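PDB 4IIW: Lmo1499 protein from Listeria monocytogenes, which probably acts as a membrane-anchored endolytic transglycosylase that cleaves nascent peptidoglycan strands and so terminates their elongation. Local coordinates for residues Pro171-Ala179 with Pro296-Met305; Arg255-Leu266 with Val280-Gly291. All blocks are in the same frame, centred on the assembly; numbering follows the deposited sequence.

Contact 1: Pro171-Ala179 with Pro296-Met305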
loop_
_atom_site.group_PDB
_atom_site.type_symbol
_atom_site.label_atom_id
_atom_site.label_comp_id
_atom_site.label_asym_id
_atom_site.label_seq_id
_atom_site.Cartn_x
_atom_site.Cartn_y
_atom_site.Cartn_z
ATOM N N PRO B 171 -35.153 13.150 -42.845
ATOM C CA PRO B 171 -35.401 14.253 -43.763
ATOM C C PRO B 171 -34.244 15.225 -44.052
ATOM O O PRO B 171 -34.026 15.555 -45.209
ATOM C CB PRO B 171 -36.563 14.978 -43.101
ATOM C CG PRO B 171 -37.297 13.893 -42.410
ATOM C CD PRO B 171 -36.253 12.994 -41.879
ATOM N N LEU B 172 -33.508 15.658 -43.028
ATOM C CA LEU B 172 -32.439 16.654 -43.218
ATOM C C LEU B 172 -31.062 16.050 -43.477
ATOM O O LEU B 172 -30.045 16.762 -43.503
ATOM C CB LEU B 172 -32.397 17.626 -42.025
ATOM C CG LEU B 172 -33.695 18.427 -41.802
ATOM C CD1 LEU B 172 -33.646 19.200 -40.496
ATOM C CD2 LEU B 172 -33.969 19.389 -42.943
ATOM N N GLU B 173 -31.006 14.745 -43.688
ATOM C CA GLU B 173 -29.723 14.110 -43.969
ATOM C C GLU B 173 -29.150 14.831 -45.176
ATOM O O GLU B 173 -29.812 14.959 -46.190
ATOM C CB GLU B 173 -29.899 12.617 -44.255
ATOM C CG GLU B 173 -28.600 11.853 -44.276
ATOM C CD GLU B 173 -28.009 11.636 -42.882
ATOM O OE1 GLU B 173 -28.581 10.849 -42.088
ATOM O OE2 GLU B 173 -26.948 12.224 -42.593
ATOM N N GLY B 174 -27.949 15.358 -45.038
ATOM C CA GLY B 174 -27.265 16.068 -46.126
ATOM C C GLY B 174 -27.451 17.574 -46.162
ATOM O O GLY B 174 -26.736 18.278 -46.881
ATOM N N TYR B 175 -28.394 18.083 -45.374
ATOM C CA TYR B 175 -28.708 19.519 -45.369
ATOM C C TYR B 175 -28.010 20.364 -44.292
ATOM O O TYR B 175 -28.186 21.566 -44.236
ATOM C CB TYR B 175 -30.214 19.702 -45.315
ATOM C CG TYR B 175 -30.903 19.306 -46.587
ATOM C CD1 TYR B 175 -31.257 17.981 -46.839
ATOM C CD2 TYR B 175 -31.215 20.254 -47.545
ATOM C CE1 TYR B 175 -31.908 17.624 -48.022
ATOM C CE2 TYR B 175 -31.863 19.903 -48.729
ATOM C CZ TYR B 175 -32.213 18.595 -48.962
ATOM O OH TYR B 175 -32.861 18.280 -50.149
ATOM N N LEU B 176 -27.201 19.733 -43.455
ATOM C CA LEU B 176 -26.413 20.449 -42.439
ATOM C C LEU B 176 -24.981 20.589 -42.981
ATOM O O LEU B 176 -24.216 19.634 -43.006
ATOM C CB LEU B 176 -26.457 19.695 -41.113
ATOM C CG LEU B 176 -27.805 19.759 -40.374
ATOM C CD1 LEU B 176 -28.967 19.412 -41.250
ATOM C CD2 LEU B 176 -27.758 18.859 -39.151
ATOM N N TYR B 177 -24.631 21.799 -43.406
ATOM C CA TYR B 177 -23.353 22.067 -44.076
ATOM C C TYR B 177 -22.126 21.845 -43.197
ATOM O O TYR B 177 -22.153 22.147 -41.999
ATOM C CB TYR B 177 -23.361 23.520 -44.592
ATOM C CG TYR B 177 -22.317 23.843 -45.639
ATOM C CD1 TYR B 177 -22.488 23.441 -46.969
ATOM C CD2 TYR B 177 -21.164 24.577 -45.319
ATOM C CE1 TYR B 177 -21.527 23.728 -47.947
ATOM C CE2 TYR B 177 -20.199 24.880 -46.309
ATOM C CZ TYR B 177 -20.394 24.450 -47.610
ATOM O OH TYR B 177 -19.459 24.726 -48.576
ATOM N N PRO B 178 -21.042 21.310 -43.789
ATOM C CA PRO B 178 -19.813 21.152 -43.047
ATOM C C PRO B 178 -19.032 22.474 -42.990
ATOM O O PRO B 178 -18.681 23.029 -44.011
ATOM C CB PRO B 178 -19.050 20.083 -43.833
ATOM C CG PRO B 178 -19.569 20.137 -45.190
ATOM C CD PRO B 178 -20.932 20.758 -45.153
ATOM N N ALA B 179 -18.790 22.957 -41.780
ATOM C CA ALA B 179 -18.079 24.199 -41.524
ATOM C C ALA B 179 -17.831 24.283 -40.021
ATOM O O ALA B 179 -18.117 23.339 -39.280
ATOM C CB ALA B 179 -18.902 25.399 -42.000
ATOM N N PRO B 296 -29.708 12.053 -49.672
ATOM C CA PRO B 296 -28.282 11.973 -49.396
ATOM C C PRO B 296 -27.988 11.048 -48.235
ATOM O O PRO B 296 -28.882 10.804 -47.409
ATOM C CB PRO B 296 -27.930 13.411 -48.983
ATOM C CG PRO B 296 -28.980 14.245 -49.610
ATOM C CD PRO B 296 -30.204 13.438 -49.615
ATOM N N ILE B 297 -26.747 10.561 -48.167
ATOM C CA ILE B 297 -26.302 9.694 -47.068
ATOM C C ILE B 297 -25.288 10.398 -46.146
ATOM O O ILE B 297 -24.724 9.784 -45.233
ATOM C CB ILE B 297 -25.693 8.390 -47.583
ATOM C CG1 ILE B 297 -24.445 8.666 -48.431
ATOM C CG2 ILE B 297 -26.737 7.624 -48.368
ATOM C CD1 ILE B 297 -23.617 7.394 -48.756
ATOM N N SER B 298 -25.057 11.684 -46.400
ATOM C CA SER B 298 -24.136 12.485 -45.602
ATOM C C SER B 298 -24.106 13.883 -46.189
ATOM O O SER B 298 -24.796 14.143 -47.163
ATOM C CB SER B 298 -22.719 11.906 -45.659
ATOM O OG SER B 298 -22.179 12.095 -46.952
ATOM N N ASN B 299 -23.314 14.777 -45.598
ATOM C CA ASN B 299 -23.121 16.108 -46.176
ATOM C C ASN B 299 -21.907 16.037 -47.117
ATOM O O ASN B 299 -21.242 15.013 -47.171
ATOM C CB ASN B 299 -22.991 17.200 -45.110
ATOM C CG ASN B 299 -21.866 16.957 -44.147
ATOM O OD1 ASN B 299 -21.029 16.063 -44.340
ATOM N ND2 ASN B 299 -21.829 17.759 -43.099
ATOM N N SER B 300 -21.631 17.111 -47.849
ATOM C CA SER B 300 -20.574 17.109 -48.860
ATOM C C SER B 300 -19.756 18.379 -48.891
ATOM O O SER B 300 -20.247 19.449 -48.551
ATOM C CB SER B 300 -21.207 16.957 -50.248
ATOM O OG SER B 300 -21.975 15.775 -50.361
ATOM N N GLY B 301 -18.501 18.238 -49.324
ATOM C CA GLY B 301 -17.566 19.363 -49.481
ATOM C C GLY B 301 -17.742 19.945 -50.872
ATOM O O GLY B 301 -18.396 19.345 -51.714
ATOM N N ASP B 302 -17.174 21.116 -51.125
ATOM C CA ASP B 302 -17.320 21.738 -52.440
ATOM C C ASP B 302 -16.795 20.842 -53.534
ATOM O O ASP B 302 -17.365 20.776 -54.631
ATOM C CB ASP B 302 -16.618 23.080 -52.484
ATOM C CG ASP B 302 -17.402 24.153 -51.783
ATOM O OD1 ASP B 302 -18.537 24.441 -52.232
ATOM O OD2 ASP B 302 -16.881 24.723 -50.798
ATOM N N SER B 303 -15.709 20.147 -53.235
ATOM C CA SER B 303 -15.119 19.251 -54.200
ATOM C C SER B 303 -16.184 18.303 -54.781
ATOM O O SER B 303 -16.362 18.211 -55.994
ATOM C CB SER B 303 -13.989 18.467 -53.550
ATOM O OG SER B 303 -13.343 17.670 -54.518
ATOM N N SER B 304 -16.901 17.616 -53.905
ATOM C CA SER B 304 -17.946 16.697 -54.339
ATOM C C SER B 304 -19.094 17.400 -55.037
ATOM O O SER B 304 -19.637 16.881 -56.016
ATOM C CB SER B 304 -18.473 15.892 -53.167
ATOM O OG SER B 304 -17.486 14.970 -52.744
HETATM N N MSE B 305 -19.477 18.570 -54.547
HETATM C CA MSE B 305 -20.557 19.305 -55.180
HETATM C C MSE B 305 -20.201 19.664 -56.625
HETATM O O MSE B 305 -21.030 19.477 -57.506
HETATM C CB MSE B 305 -20.955 20.517 -54.348
HETATM C CG MSE B 305 -21.733 20.125 -53.108
HETATM SE SE MSE B 305 -22.168 21.634 -51.998
HETATM C CE MSE B 305 -23.004 20.683 -50.517
HETATM O O HOH W 1 -23.589 19.014 -48.039
#
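A buried loop-to-loop contact brings Gly174, Leu176 and Pro178, on the loop between helix 145-154 and strand 180-181, against Asn299 on the loop leading into helix 302-309. The closest backbone approach is Gly174 CA to Asn299 CA, 4.1 Å. A type II turn runs from Leu172 to Tyr175, with Gly174 at its third position at positive phi; its CA also lies 3.3 Å from Ser298 O in a CA-H...O contact. The direct hydrogen bond is Asn299 ND2 to Leu176 O, 3.0 Å, with 167° at the hydrogen and the acceptor in the amide plane. Asn299 CG sits between its own backbone N and carbonyl carbon (chi1 58°), which brings the amide in beside the Pro178 ring. Asn299 OD1 accepts from Tyr117 N, so both ends of this amide are fixed. A water accepts from Ser300 N at 2.7 Å and donates weakly to Gly174 O. Glu173 swings CG anti to its backbone N (chi1 -168°), bringing CG to 3.3 Å from Pro296 O, while its carboxylate is held by Tyr264 OH and Leu119 N. Farther along, CE of Met305, a selenomethionine here, lies at the edge of the Tyr177 ring, 4.2 Å from CE1; Asp302 OD1 is hydrogen-bonded to Tyr208 OH. The Pro296 ring, which also touches Glu173 O, packs on His220 and Thr224 of helix 219-232. With the Ile297 side chain about 7 Å from that of Glu232, predicted to be important for catalysis, the arrangement is consistent with a loop pair next to the probable active site of an MltG-family (YceG-like) domain.

Contact 2: Arg255-Leu266 with Val280-Gly291; sequences RLQTDPTVLYAL and VDSPYNTYKNNG
Beside the probable active site, Thr286 and Tyr287, in the long loop between helices 275-278 and 302-309, pack against the turn and short helix of 255-266, where Thr258 OG1 is hydrogen-bonded to Glu232, a residue predicted to be important for catalysis. Two atoms of Thr286 make three hydrogen bonds to this segment: its O accepts from Gln257 N at 3.0 Å with the donor above the carbonyl plane, while its OG1 accepts from Thr258 N at 3.0 Å and donates to Thr261 OG1. Thr261 OG1 in turn donates to Thr258 O, 2.7 Å away. This hydroxyl relay ties the backbone on both sides of the Thr258 side chain, making Thr286 a second-shell support for the residue that meets Glu232. Tyr287 lays one ring face over Gln257, whose CB is 3.8 Å from the ring centroid and 12° off its normal, a CH-pi contact; its OH donates to Asp259 OD1. An Asx turn, in which Asn285 OD1 accepts from Tyr287 N at 2.8 Å, shapes the loop here, and an ST turn at Ser282 precedes it. Extended from CG to NE, Arg255 reaches along the loop: NH1 donates to Tyr287 O at 3.0 Å, near the guanidinium plane, and NE to Asn290 OD1 at 3.3 Å from above that amide's plane. Toward the helix end, Ala265 CB meets Tyr284 CB, and the rings of Tyr264 and Tyr284 lie obliquely, their planes 54° apart.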
loop_
_atom_site.group_PDB
_atom_site.type_symbol
_atom_site.label_atom_id
_atom_site.label_comp_id
_atom_site.label_asym_id
_atom_site.label_seq_id
_atom_site.Cartn_x
_atom_site.Cartn_y
_atom_site.Cartn_z
ATOM N N ARG B 255 -27.503 -0.382 -61.785
ATOM C CA ARG B 255 -27.591 0.052 -60.384
ATOM C C ARG B 255 -26.249 0.635 -59.953
ATOM O O ARG B 255 -25.210 0.223 -60.467
ATOM C CB ARG B 255 -27.991 -1.109 -59.488
ATOM C CG ARG B 255 -29.349 -1.659 -59.838
ATOM C CD ARG B 255 -29.721 -2.825 -58.993
ATOM N NE ARG B 255 -30.985 -3.370 -59.455
ATOM C CZ ARG B 255 -31.550 -4.472 -58.979
ATOM N NH1 ARG B 255 -30.963 -5.165 -58.011
ATOM N NH2 ARG B 255 -32.706 -4.885 -59.478
ATOM N N LEU B 256 -26.263 1.596 -59.029
ATOM C CA LEU B 256 -25.017 2.257 -58.597
ATOM C C LEU B 256 -24.098 1.356 -57.763
ATOM O O LEU B 256 -22.884 1.528 -57.793
ATOM C CB LEU B 256 -25.321 3.555 -57.857
ATOM C CG LEU B 256 -26.179 4.561 -58.636
ATOM C CD1 LEU B 256 -26.381 5.824 -57.812
ATOM C CD2 LEU B 256 -25.582 4.891 -60.008
ATOM N N GLN B 257 -24.680 0.405 -57.026
ATOM C CA GLN B 257 -23.909 -0.558 -56.216
ATOM C C GLN B 257 -22.773 0.092 -55.415
ATOM O O GLN B 257 -21.630 -0.369 -55.462
ATOM C CB GLN B 257 -23.349 -1.675 -57.115
ATOM C CG GLN B 257 -24.426 -2.581 -57.739
ATOM C CD GLN B 257 -23.871 -3.593 -58.732
ATOM O OE1 GLN B 257 -22.787 -3.415 -59.281
ATOM N NE2 GLN B 257 -24.635 -4.653 -58.985
ATOM N N THR B 258 -23.097 1.151 -54.676
ATOM C CA THR B 258 -22.109 1.858 -53.879
ATOM C C THR B 258 -22.286 1.473 -52.396
ATOM O O THR B 258 -23.360 1.684 -51.816
ATOM C CB THR B 258 -22.186 3.401 -54.120
ATOM O OG1 THR B 258 -21.117 4.062 -53.434
ATOM C CG2 THR B 258 -23.505 3.975 -53.676
ATOM N N ASP B 259 -21.224 0.898 -51.809
ATOM C CA ASP B 259 -21.219 0.395 -50.412
ATOM C C ASP B 259 -21.679 1.378 -49.364
ATOM O O ASP B 259 -22.476 1.023 -48.495
ATOM C CB ASP B 259 -19.823 -0.123 -49.999
ATOM C CG ASP B 259 -19.451 -1.427 -50.680
ATOM O OD1 ASP B 259 -20.214 -1.892 -51.557
ATOM O OD2 ASP B 259 -18.386 -1.986 -50.342
ATOM N N PRO B 260 -21.163 2.615 -49.415
ATOM C CA PRO B 260 -21.592 3.585 -48.431
ATOM C C PRO B 260 -23.109 3.700 -48.300
ATOM O O PRO B 260 -23.599 3.996 -47.197
ATOM C CB PRO B 260 -20.992 4.889 -48.954
ATOM C CG PRO B 260 -19.749 4.482 -49.605
ATOM C CD PRO B 260 -20.077 3.150 -50.262
ATOM N N THR B 261 -23.849 3.486 -49.394
ATOM C CA THR B 261 -25.307 3.580 -49.316
ATOM C C THR B 261 -25.846 2.379 -48.559
ATOM O O THR B 261 -26.846 2.489 -47.853
ATOM C CB THR B 261 -26.013 3.736 -50.700
ATOM O OG1 THR B 261 -25.849 2.554 -51.500
ATOM C CG2 THR B 261 -25.486 4.972 -51.438
ATOM N N VAL B 262 -25.181 1.232 -48.704
ATOM C CA VAL B 262 -25.576 0.037 -47.963
ATOM C C VAL B 262 -25.329 0.262 -46.458
ATOM O O VAL B 262 -26.194 -0.021 -45.623
ATOM C CB VAL B 262 -24.824 -1.214 -48.454
ATOM C CG1 VAL B 262 -25.044 -2.386 -47.495
ATOM C CG2 VAL B 262 -25.258 -1.565 -49.860
ATOM N N LEU B 263 -24.155 0.785 -46.118
ATOM C CA LEU B 263 -23.823 1.056 -44.724
ATOM C C LEU B 263 -24.803 2.067 -44.133
ATOM O O LEU B 263 -25.250 1.913 -42.997
ATOM C CB LEU B 263 -22.379 1.565 -44.581
ATOM C CG LEU B 263 -21.244 0.609 -44.974
ATOM C CD1 LEU B 263 -19.904 1.302 -44.815
ATOM C CD2 LEU B 263 -21.279 -0.698 -44.165
ATOM N N TYR B 264 -25.140 3.100 -44.899
ATOM C CA TYR B 264 -26.082 4.090 -44.413
ATOM C C TYR B 264 -27.457 3.448 -44.200
ATOM O O TYR B 264 -28.158 3.782 -43.242
ATOM C CB TYR B 264 -26.181 5.281 -45.350
ATOM C CG TYR B 264 -27.147 6.312 -44.840
ATOM C CD1 TYR B 264 -26.766 7.219 -43.851
ATOM C CD2 TYR B 264 -28.452 6.370 -45.322
ATOM C CE1 TYR B 264 -27.656 8.170 -43.364
ATOM C CE2 TYR B 264 -29.348 7.312 -44.837
ATOM C CZ TYR B 264 -28.945 8.209 -43.862
ATOM O OH TYR B 264 -29.831 9.131 -43.395
ATOM N N ALA B 265 -27.827 2.522 -45.081
ATOM C CA ALA B 265 -29.091 1.797 -44.963
ATOM C C ALA B 265 -29.184 1.101 -43.604
ATOM O O ALA B 265 -30.243 1.112 -42.968
ATOM C CB ALA B 265 -29.223 0.775 -46.082
ATOM N N LEU B 266 -28.072 0.504 -43.170
ATOM C CA LEU B 266 -28.004 -0.190 -41.879
ATOM C C LEU B 266 -27.767 0.766 -40.711
ATOM O O LEU B 266 -27.665 0.322 -39.563
ATOM C CB LEU B 266 -26.870 -1.208 -41.883
ATOM C CG LEU B 266 -26.937 -2.378 -42.863
ATOM C CD1 LEU B 266 -25.641 -3.136 -42.798
ATOM C CD2 LEU B 266 -28.111 -3.299 -42.565
ATOM N N VAL B 280 -29.638 -6.325 -47.426
ATOM C CA VAL B 280 -30.553 -5.500 -46.606
ATOM C C VAL B 280 -31.697 -4.851 -47.394
ATOM O O VAL B 280 -31.472 -4.201 -48.418
ATOM C CB VAL B 280 -29.819 -4.385 -45.879
ATOM C CG1 VAL B 280 -29.172 -3.439 -46.877
ATOM C CG2 VAL B 280 -30.793 -3.630 -44.995
ATOM N N ASP B 281 -32.917 -5.021 -46.886
ATOM C CA ASP B 281 -34.118 -4.494 -47.536
ATOM C C ASP B 281 -34.277 -3.033 -47.189
ATOM O O ASP B 281 -34.672 -2.709 -46.079
ATOM C CB ASP B 281 -35.363 -5.284 -47.086
ATOM C CG ASP B 281 -36.649 -4.820 -47.779
ATOM O OD1 ASP B 281 -36.573 -3.965 -48.690
ATOM O OD2 ASP B 281 -37.739 -5.322 -47.412
ATOM N N SER B 282 -33.964 -2.156 -48.141
ATOM C CA SER B 282 -34.052 -0.700 -47.934
ATOM C C SER B 282 -33.927 0.052 -49.252
ATOM O O SER B 282 -33.075 -0.280 -50.074
ATOM C CB SER B 282 -32.943 -0.204 -46.992
ATOM O OG SER B 282 -32.945 1.217 -46.881
ATOM N N PRO B 283 -34.760 1.085 -49.447
ATOM C CA PRO B 283 -34.664 1.854 -50.677
ATOM C C PRO B 283 -33.274 2.486 -50.851
ATOM O O PRO B 283 -32.893 2.828 -51.967
ATOM C CB PRO B 283 -35.733 2.925 -50.506
ATOM C CG PRO B 283 -36.649 2.402 -49.477
ATOM C CD PRO B 283 -35.841 1.566 -48.574
ATOM N N TYR B 284 -32.534 2.648 -49.754
ATOM C CA TYR B 284 -31.184 3.203 -49.824
ATOM C C TYR B 284 -30.146 2.218 -50.393
ATOM O O TYR B 284 -29.064 2.638 -50.823
ATOM C CB TYR B 284 -30.751 3.720 -48.447
ATOM C CG TYR B 284 -31.332 5.081 -48.155
ATOM C CD1 TYR B 284 -32.629 5.218 -47.682
ATOM C CD2 TYR B 284 -30.593 6.226 -48.386
ATOM C CE1 TYR B 284 -33.174 6.457 -47.441
ATOM C CE2 TYR B 284 -31.127 7.482 -48.140
ATOM C CZ TYR B 284 -32.427 7.591 -47.667
ATOM O OH TYR B 284 -32.963 8.831 -47.420
ATOM N N ASN B 285 -30.479 0.925 -50.392
ATOM C CA ASN B 285 -29.593 -0.108 -50.909
ATOM C C ASN B 285 -29.469 -0.062 -52.435
ATOM O O ASN B 285 -30.339 -0.579 -53.168
ATOM C CB ASN B 285 -30.109 -1.472 -50.488
ATOM C CG ASN B 285 -29.230 -2.580 -50.953
ATOM O OD1 ASN B 285 -28.216 -2.334 -51.606
ATOM N ND2 ASN B 285 -29.601 -3.823 -50.625
ATOM N N THR B 286 -28.370 0.523 -52.912
ATOM C CA THR B 286 -28.145 0.672 -54.352
ATOM C C THR B 286 -27.690 -0.607 -55.048
ATOM O O THR B 286 -27.410 -0.594 -56.243
ATOM C CB THR B 286 -27.179 1.809 -54.659
ATOM O OG1 THR B 286 -25.942 1.589 -53.962
ATOM C CG2 THR B 286 -27.799 3.147 -54.230
ATOM N N TYR B 287 -27.591 -1.700 -54.297
ATOM C CA TYR B 287 -27.325 -3.006 -54.880
ATOM C C TYR B 287 -28.652 -3.650 -55.284
ATOM O O TYR B 287 -28.689 -4.472 -56.197
ATOM C CB TYR B 287 -26.591 -3.915 -53.898
ATOM C CG TYR B 287 -25.107 -3.675 -53.841
ATOM C CD1 TYR B 287 -24.579 -2.621 -53.108
ATOM C CD2 TYR B 287 -24.225 -4.515 -54.518
ATOM C CE1 TYR B 287 -23.217 -2.402 -53.057
ATOM C CE2 TYR B 287 -22.859 -4.308 -54.467
ATOM C CZ TYR B 287 -22.360 -3.248 -53.737
ATOM O OH TYR B 287 -21.002 -3.031 -53.691
ATOM N N LYS B 288 -29.734 -3.261 -54.604
ATOM C CA LYS B 288 -31.077 -3.806 -54.867
ATOM C C LYS B 288 -32.062 -2.869 -55.564
ATOM O O LYS B 288 -33.150 -3.274 -55.890
ATOM C CB LYS B 288 -31.714 -4.302 -53.563
ATOM C CG LYS B 288 -31.147 -5.637 -53.088
ATOM C CD LYS B 288 -32.061 -6.309 -52.063
ATOM C CE LYS B 288 -31.608 -7.744 -51.758
ATOM N NZ LYS B 288 -31.655 -8.668 -52.934
ATOM N N ASN B 289 -31.681 -1.625 -55.795
ATOM C CA ASN B 289 -32.578 -0.652 -56.418
ATOM C C ASN B 289 -31.855 0.162 -57.445
ATOM O O ASN B 289 -30.694 0.522 -57.233
ATOM C CB ASN B 289 -33.087 0.316 -55.356
ATOM C CG ASN B 289 -33.924 -0.359 -54.306
ATOM O OD1 ASN B 289 -35.036 -0.774 -54.576
ATOM N ND2 ASN B 289 -33.406 -0.442 -53.098
ATOM N N ASN B 290 -32.520 0.463 -58.556
ATOM C CA ASN B 290 -31.916 1.329 -59.553
ATOM C C ASN B 290 -32.083 2.790 -59.136
ATOM O O ASN B 290 -32.862 3.103 -58.232
ATOM C CB ASN B 290 -32.517 1.094 -60.927
ATOM C CG ASN B 290 -32.158 -0.273 -61.493
ATOM O OD1 ASN B 290 -32.820 -1.281 -61.212
ATOM N ND2 ASN B 290 -31.124 -0.303 -62.325
ATOM N N GLY B 291 -31.332 3.685 -59.772
ATOM C CA GLY B 291 -31.428 5.116 -59.479
ATOM C C GLY B 291 -30.605 5.535 -58.278
ATOM O O GLY B 291 -29.798 4.771 -57.753
HETATM O O HOH W 2 -28.911 2.251 -57.757
HETATM O O HOH W 3 -27.021 -5.157 -57.843
#

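From the N terminus, the chain first reaches 171-179, then runs through helices 190-204, 209-215, 219-232 and 239-251 before entering 255-266. Contact 2 closes a short loop, with 13 residues including helix 275-278 between its segments. The chain continues directly to 296-305, where contact 1 closes a loop of 116 residues, so contact 2 is nested wholly within contact 1. Their centres are 18 Å apart, yet they touch: Ile297 CD1 packs on Pro260 CB at 3.6 Å, and Ile297 O lies 3.6 Å from Tyr264 CD1. Both also border helix 219-232, which ends at Glu232, and Glu173 with Tyr264 ties the loop before strand 180-181 to helix 259-265.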